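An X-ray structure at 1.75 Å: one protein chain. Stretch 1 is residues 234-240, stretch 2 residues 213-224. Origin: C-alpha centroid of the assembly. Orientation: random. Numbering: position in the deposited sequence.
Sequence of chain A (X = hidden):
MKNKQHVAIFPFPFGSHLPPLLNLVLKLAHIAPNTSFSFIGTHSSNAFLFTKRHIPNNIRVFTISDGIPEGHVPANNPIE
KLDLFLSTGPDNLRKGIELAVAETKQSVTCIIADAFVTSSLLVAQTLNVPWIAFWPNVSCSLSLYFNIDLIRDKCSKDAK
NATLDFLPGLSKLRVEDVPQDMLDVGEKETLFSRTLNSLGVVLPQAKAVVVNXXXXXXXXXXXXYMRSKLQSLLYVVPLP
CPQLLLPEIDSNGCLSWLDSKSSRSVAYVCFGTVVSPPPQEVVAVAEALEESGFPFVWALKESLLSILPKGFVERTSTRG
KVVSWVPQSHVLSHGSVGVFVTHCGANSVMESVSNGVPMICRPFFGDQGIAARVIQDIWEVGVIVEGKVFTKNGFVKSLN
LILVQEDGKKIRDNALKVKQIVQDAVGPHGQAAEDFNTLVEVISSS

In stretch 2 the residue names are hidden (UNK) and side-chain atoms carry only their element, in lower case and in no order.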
ATOM      1  N   LEU A 234      15.755   6.185   1.467  1.00  8.83           N
ATOM      2  CA  LEU A 234      15.910   5.238   2.567  1.00  8.13           C
ATOM      3  C   LEU A 234      14.788   4.210   2.521  1.00 12.86           C
ATOM      4  O   LEU A 234      13.619   4.566   2.313  1.00 15.44           O
ATOM      5  CB  LEU A 234      15.875   5.981   3.911  1.00  9.75           C
ATOM      6  CG  LEU A 234      16.899   7.096   4.155  1.00 11.50           C
ATOM      7  CD1 LEU A 234      16.597   7.868   5.461  1.00  9.59           C
ATOM      8  CD2 LEU A 234      18.303   6.515   4.189  1.00  9.40           C
ATOM      9  N   TYR A 235      15.135   2.938   2.701  1.00 11.22           N
ATOM     10  CA  TYR A 235      14.124   1.886   2.774  1.00 12.42           C
ATOM     11  C   TYR A 235      14.022   1.407   4.218  1.00 19.45           C
ATOM     12  O   TYR A 235      15.023   1.021   4.822  1.00 28.45           O
ATOM     13  CB  TYR A 235      14.487   0.701   1.873  1.00 10.62           C
ATOM     14  CG  TYR A 235      14.297   0.907   0.386  1.00 14.66           C
ATOM     15  CD1 TYR A 235      13.248   0.295  -0.293  1.00 15.42           C
ATOM     16  CD2 TYR A 235      15.178   1.695  -0.344  1.00 13.76           C
ATOM     17  CE1 TYR A 235      13.080   0.474  -1.669  1.00 14.36           C
ATOM     18  CE2 TYR A 235      15.020   1.875  -1.708  1.00 15.96           C
ATOM     19  CZ  TYR A 235      13.969   1.265  -2.360  1.00 17.72           C
ATOM     20  OH  TYR A 235      13.836   1.449  -3.714  1.00 18.95           O
ATOM     21  N   VAL A 236      12.819   1.455   4.776  1.00  9.42           N
ATOM     22  CA  VAL A 236      12.574   0.904   6.101  1.00 11.34           C
ATOM     23  C   VAL A 236      11.591  -0.249   5.964  1.00 12.11           C
ATOM     24  O   VAL A 236      10.554  -0.119   5.306  1.00 14.63           O
ATOM     25  CB  VAL A 236      12.043   1.971   7.063  1.00 12.95           C
ATOM     26  CG1 VAL A 236      11.695   1.355   8.419  1.00 12.65           C
ATOM     27  CG2 VAL A 236      13.086   3.063   7.232  1.00 10.79           C
ATOM     28  N   VAL A 237      11.952  -1.380   6.565  1.00 13.67           N
ATOM     29  CA  VAL A 237      11.199  -2.623   6.437  1.00 16.89           C
ATOM     30  C   VAL A 237       9.743  -2.402   6.827  1.00 13.80           C
ATOM     31  O   VAL A 237       9.458  -1.900   7.920  1.00 15.84           O
ATOM     32  CB  VAL A 237      11.829  -3.730   7.318  1.00 20.77           C
ATOM     33  CG1 VAL A 237      10.872  -4.889   7.518  1.00 21.36           C
ATOM     34  CG2 VAL A 237      13.131  -4.214   6.695  1.00 25.96           C
ATOM     35  N   PRO A 238       8.815  -2.777   5.935  1.00 14.00           N
ATOM     36  CA  PRO A 238       7.378  -2.521   6.113  1.00 16.19           C
ATOM     37  C   PRO A 238       6.684  -3.462   7.088  1.00 14.94           C
ATOM     38  O   PRO A 238       5.525  -3.220   7.423  1.00 17.04           O
ATOM     39  CB  PRO A 238       6.807  -2.753   4.704  1.00 15.07           C
ATOM     40  CG  PRO A 238       7.776  -3.700   4.065  1.00 14.75           C
ATOM     41  CD  PRO A 238       9.121  -3.283   4.583  1.00 13.14           C
ATOM     42  N   LEU A 239       7.370  -4.524   7.509  1.00 13.73           N
ATOM     43  CA  LEU A 239       6.802  -5.495   8.437  1.00 16.40           C
ATOM     44  C   LEU A 239       6.342  -4.814   9.715  1.00 15.03           C
ATOM     45  O   LEU A 239       6.959  -3.842  10.159  1.00 16.10           O
ATOM     46  CB  LEU A 239       7.829  -6.583   8.771  1.00 17.11           C
ATOM     47  CG  LEU A 239       8.261  -7.434   7.575  1.00 21.42           C
ATOM     48  CD1 LEU A 239       9.289  -8.483   7.997  1.00 26.05           C
ATOM     49  CD2 LEU A 239       7.051  -8.090   6.927  1.00 26.58           C
ATOM     50  N   PRO A 240       5.249  -5.319  10.311  1.00 18.82           N
ATOM     51  CA  PRO A 240       4.687  -4.695  11.514  1.00 21.78           C
ATOM     52  C   PRO A 240       5.575  -4.883  12.735  1.00 25.68           C
ATOM     53  O   PRO A 240       6.075  -5.986  12.978  1.00 25.52           O
ATOM     54  CB  PRO A 240       3.368  -5.453  11.720  1.00 25.41           C
ATOM     55  CG  PRO A 240       3.588  -6.783  11.057  1.00 25.58           C
ATOM     56  CD  PRO A 240       4.443  -6.468   9.852  1.00 22.21           C
ATOM     57  N   UNK A 213       9.285  -0.513   1.879  1.00  9.26           N
ATOM     58  CA  UNK A 213       9.471  -1.739   1.111  1.00  9.56           C
ATOM     59  C   UNK A 213      10.877  -2.308   1.298  1.00 11.82           C
ATOM     60  O   UNK A 213      11.641  -1.842   2.140  1.00 13.01           O
ATOM     61  c   UNK A 213       9.570  -3.047  -2.281  1.00 16.19           C
ATOM     62  c   UNK A 213       7.441  -4.639  -1.482  1.00 12.67           C
ATOM     63  c   UNK A 213       8.186  -4.987  -2.602  1.00 12.69           C
ATOM     64  c   UNK A 213       9.252  -4.192  -2.998  1.00 13.73           C
ATOM     65  c   UNK A 213       8.839  -2.694  -1.159  1.00 10.13           C
ATOM     66  c   UNK A 213       9.189  -1.462  -0.372  1.00 10.18           C
ATOM     67  c   UNK A 213       7.777  -3.495  -0.768  1.00 11.54           C
ATOM     68  N   UNK A 214      11.205  -3.320   0.505  1.00 14.15           N
ATOM     69  CA  UNK A 214      12.485  -4.008   0.593  1.00 14.38           C
ATOM     70  C   UNK A 214      13.348  -3.601  -0.597  1.00 17.34           C
ATOM     71  O   UNK A 214      13.029  -3.934  -1.738  1.00 15.70           O
ATOM     72  c   UNK A 214       8.887  -6.804   1.806  1.00 24.10           C
ATOM     73  c   UNK A 214       9.116  -6.912   3.167  1.00 25.91           C
ATOM     74  c   UNK A 214      11.370  -6.130   2.843  1.00 23.30           C
ATOM     75  c   UNK A 214       9.903  -6.355   0.970  1.00 20.80           C
ATOM     76  c   UNK A 214      12.251  -5.527   0.556  1.00 16.76           C
ATOM     77  c   UNK A 214      10.357  -6.574   3.688  1.00 20.65           C
ATOM     78  c   UNK A 214      11.148  -6.006   1.477  1.00 15.10           C
ATOM     79  N   UNK A 215      14.440  -2.883  -0.339  1.00 12.65           N
ATOM     80  CA  UNK A 215      15.298  -2.394  -1.414  1.00 15.21           C
ATOM     81  C   UNK A 215      15.792  -3.529  -2.308  1.00 14.28           C
ATOM     82  O   UNK A 215      15.935  -3.362  -3.522  1.00 15.87           O
ATOM     83  c   UNK A 215      16.479  -1.623  -0.832  1.00 23.95           C
ATOM     84  N   UNK A 216      16.034  -4.685  -1.692  1.00 15.01           N
ATOM     85  CA  UNK A 216      16.560  -5.857  -2.394  1.00 15.61           C
ATOM     86  C   UNK A 216      15.601  -6.410  -3.447  1.00 18.16           C
ATOM     87  O   UNK A 216      16.008  -7.173  -4.325  1.00 21.30           O
ATOM     88  c   UNK A 216      17.696  -5.750   0.767  1.00 22.09           C
ATOM     89  o   UNK A 216      16.543  -5.263   0.835  1.00 19.76           O
ATOM     90  o   UNK A 216      18.545  -5.592   1.670  1.00 22.45           O
ATOM     91  c   UNK A 216      18.099  -6.579  -0.452  1.00 17.92           C
ATOM     92  c   UNK A 216      16.934  -6.943  -1.373  1.00 19.22           C
ATOM     93  N   UNK A 217      14.333  -6.019  -3.374  1.00 13.89           N
ATOM     94  CA  UNK A 217      13.327  -6.483  -4.334  1.00 11.72           C
ATOM     95  C   UNK A 217      13.104  -5.533  -5.503  1.00 14.84           C
ATOM     96  O   UNK A 217      12.515  -5.916  -6.512  1.00 20.79           O
ATOM     97  c   UNK A 217      10.295  -8.194  -2.536  1.00 16.82           C
ATOM     98  c   UNK A 217      12.235  -9.208  -3.744  1.00 24.41           C
ATOM     99  c   UNK A 217      11.980  -6.730  -3.644  1.00 15.31           C
ATOM    100  c   UNK A 217      11.775  -8.039  -2.895  1.00 17.22           C
ATOM    101  N   UNK A 218      13.531  -4.284  -5.357  1.00 13.51           N
ATOM    102  CA  UNK A 218      13.367  -3.309  -6.431  1.00 11.42           C
ATOM    103  C   UNK A 218      14.497  -3.476  -7.439  1.00 11.48           C
ATOM    104  O   UNK A 218      15.607  -3.869  -7.072  1.00 14.32           O
ATOM    105  c   UNK A 218      12.035  -1.483  -5.262  1.00 18.34           C
ATOM    106  c   UNK A 218      13.366  -1.877  -5.872  1.00 14.52           C
ATOM    107  o   UNK A 218      11.992  -0.460  -4.539  1.00 22.60           O
ATOM    108  o   UNK A 218      11.027  -2.191  -5.500  1.00 17.04           O
ATOM    109  N   UNK A 219      14.224  -3.179  -8.721  1.00 14.15           N
ATOM    110  CA  UNK A 219      15.301  -3.270  -9.713  1.00 14.26           C
ATOM    111  C   UNK A 219      16.419  -2.306  -9.343  1.00 15.07           C
ATOM    112  O   UNK A 219      16.132  -1.136  -9.063  1.00 11.97           O
ATOM    113  c   UNK A 219      14.625  -2.822 -11.003  1.00 14.28           C
ATOM    114  c   UNK A 219      12.928  -2.830  -9.330  1.00 16.66           C
ATOM    115  c   UNK A 219      13.157  -3.124 -10.781  1.00 16.10           C
ATOM    116  N   UNK A 220      17.670  -2.794  -9.286  1.00 15.13           N
ATOM    117  CA  UNK A 220      18.800  -1.959  -8.859  1.00 14.73           C
ATOM    118  C   UNK A 220      18.945  -0.667  -9.675  1.00 16.44           C
ATOM    119  O   UNK A 220      19.321   0.364  -9.110  1.00 14.93           O
ATOM    120  c   UNK A 220      19.457  -4.256  -8.944  1.00 24.61           C
ATOM    121  c   UNK A 220      20.010  -2.874  -9.069  1.00 17.20           C
ATOM    122  c   UNK A 220      18.061  -4.200  -9.501  1.00 19.63           C
ATOM    123  N   UNK A 221      18.650  -0.711 -10.974  1.00 14.92           N
ATOM    124  CA  UNK A 221      18.700   0.504 -11.796  1.00 15.47           C
ATOM    125  C   UNK A 221      17.624   1.515 -11.422  1.00 14.96           C
ATOM    126  O   UNK A 221      17.858   2.722 -11.468  1.00 16.67           O
ATOM    127  c   UNK A 221      19.656  -0.130 -15.529  1.00 34.98           C
ATOM    128  c   UNK A 221      19.909   0.123 -14.048  1.00 34.85           C
ATOM    129  c   UNK A 221      20.834  -0.933 -13.463  1.00 39.06           C
ATOM    130  c   UNK A 221      18.590   0.172 -13.287  1.00 20.26           C
ATOM    131  N   UNK A 222      16.433   1.027 -11.077  1.00 11.85           N
ATOM    132  CA  UNK A 222      15.399   1.913 -10.568  1.00 15.64           C
ATOM    133  C   UNK A 222      15.883   2.587  -9.285  1.00 10.17           C
ATOM    134  O   UNK A 222      15.677   3.790  -9.091  1.00 11.70           O
ATOM    135  c   UNK A 222      12.391   2.911  -9.693  1.00 12.55           C
ATOM    136  c   UNK A 222      12.343   2.031  -7.068  1.00 14.74           C
ATOM    137  c   UNK A 222      11.555   3.103  -7.442  1.00 15.58           C
ATOM    138  c   UNK A 222      13.151   1.405  -8.001  1.00 12.92           C
ATOM    139  c   UNK A 222      14.079   1.164 -10.321  1.00 14.36           C
ATOM    140  c   UNK A 222      13.188   1.838  -9.323  1.00 11.31           C
ATOM    141  c   UNK A 222      11.571   3.548  -8.745  1.00 14.33           C
ATOM    142  N   UNK A 223      16.526   1.816  -8.408  1.00  9.84           N
ATOM    143  CA  UNK A 223      16.976   2.362  -7.139  1.00 11.47           C
ATOM    144  C   UNK A 223      18.021   3.432  -7.405  1.00 14.47           C
ATOM    145  O   UNK A 223      17.951   4.517  -6.831  1.00 11.48           O
ATOM    146  c   UNK A 223      18.118   1.892  -4.941  1.00 19.15           C
ATOM    147  c   UNK A 223      16.439   0.260  -5.858  1.00 10.64           C
ATOM    148  c   UNK A 223      17.536   1.272  -6.206  1.00 12.55           C
ATOM    149  N   UNK A 224      18.966   3.138  -8.302  1.00 13.18           N
ATOM    150  CA  UNK A 224      19.986   4.124  -8.671  1.00 15.35           C
ATOM    151  C   UNK A 224      19.365   5.366  -9.289  1.00 15.55           C
ATOM    152  O   UNK A 224      19.754   6.480  -8.964  1.00 15.72           O
ATOM    153  c   UNK A 224      22.005   2.602  -8.955  1.00 20.14           C
ATOM    154  c   UNK A 224      23.129   2.228  -9.909  1.00 33.01           C
ATOM    155  n   UNK A 224      25.361   1.132 -10.082  1.00 42.16           N
ATOM    156  c   UNK A 224      24.195   1.410  -9.198  1.00 39.90           C
ATOM    157  c   UNK A 224      21.024   3.532  -9.629  1.00 19.68           C
TER

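Position 213 has seven side-chain carbons, one leading into a six-membered ring. CB lies 4.4 Å from Tyr 235 CD1, but the CA-to-CB bond points away from stretch 1. It is Phe 213. Phe 213 O sits 3.6 Å from Tyr 235 CD1, at the edge of the tyrosine ring, and 3.8 Å from Pro 238 CD.

Position 214 has the same make-up, one carbon and a six-carbon ring. CA-to-CB points away, yet the ring comes back to stretch 1 and meets Val 237, Pro 238 and Leu 239. It is Phe 214. Pro 238 CG packs over one face of the ring, 3.6 Å from Phe 214 CZ. Leu 239 CD2 lies at the ring edge, 4.4 Å from Phe 214 CZ.

Position 215 has a single side-chain carbon. This CB lies over one face of the Tyr 235 ring, 3.6 Å from Tyr 235 CG, a CH-pi contact. It is Ala 215.

Position 216 has three carbons in a row, the last carrying two oxygens. It does not touch stretch 1. It is Glu 216.

Position 217 has four carbons, forked at the second. It makes no contact either. It is Leu 217.

Position 218 has two carbons, the second carrying two oxygens. One oxygen is within hydrogen-bonding reach of the Tyr 235 hydroxyl. It is Asp 218. Tyr 235 OH donates to Asp 218 OD2 at 2.8 Å. OD1 is bonded elsewhere in the structure.

Positions 219 and 220 each have three carbons closing a ring onto the backbone N. Neither touches stretch 1. They are Pro 219, the helix N-cap, and Pro 220.

Position 221 has four carbons, forked at the second, out of reach of stretch 1. It is Leu 221.

Position 222 has one carbon and a six-carbon ring that comes near the Tyr 235 hydroxyl. It is Phe 222; Phe 222 CE2 is 3.7 Å from Tyr 235 OH.

Position 223 has one carbon carrying two more, one of them near the Tyr 235 hydroxyl. It is Val 223; Val 223 CG2 lies 3.6 Å from Tyr 235 OH.

Position 224 has four carbons in a row ending in nitrogen, out of reach. It is Lys 224.

The contact centres on Tyr 235. Its ring packs against the Ala 215 methyl, while its hydroxyl reaches past the 3-10 turn to Asp 218 and the start of the helix. Farther along, Pro 238 covers the Phe 214 ring. The one cross-stretch hydrogen bond joins side chains; the rest is close packing.

Stretch 2, residues 213-224: FFAELDPPLFVK
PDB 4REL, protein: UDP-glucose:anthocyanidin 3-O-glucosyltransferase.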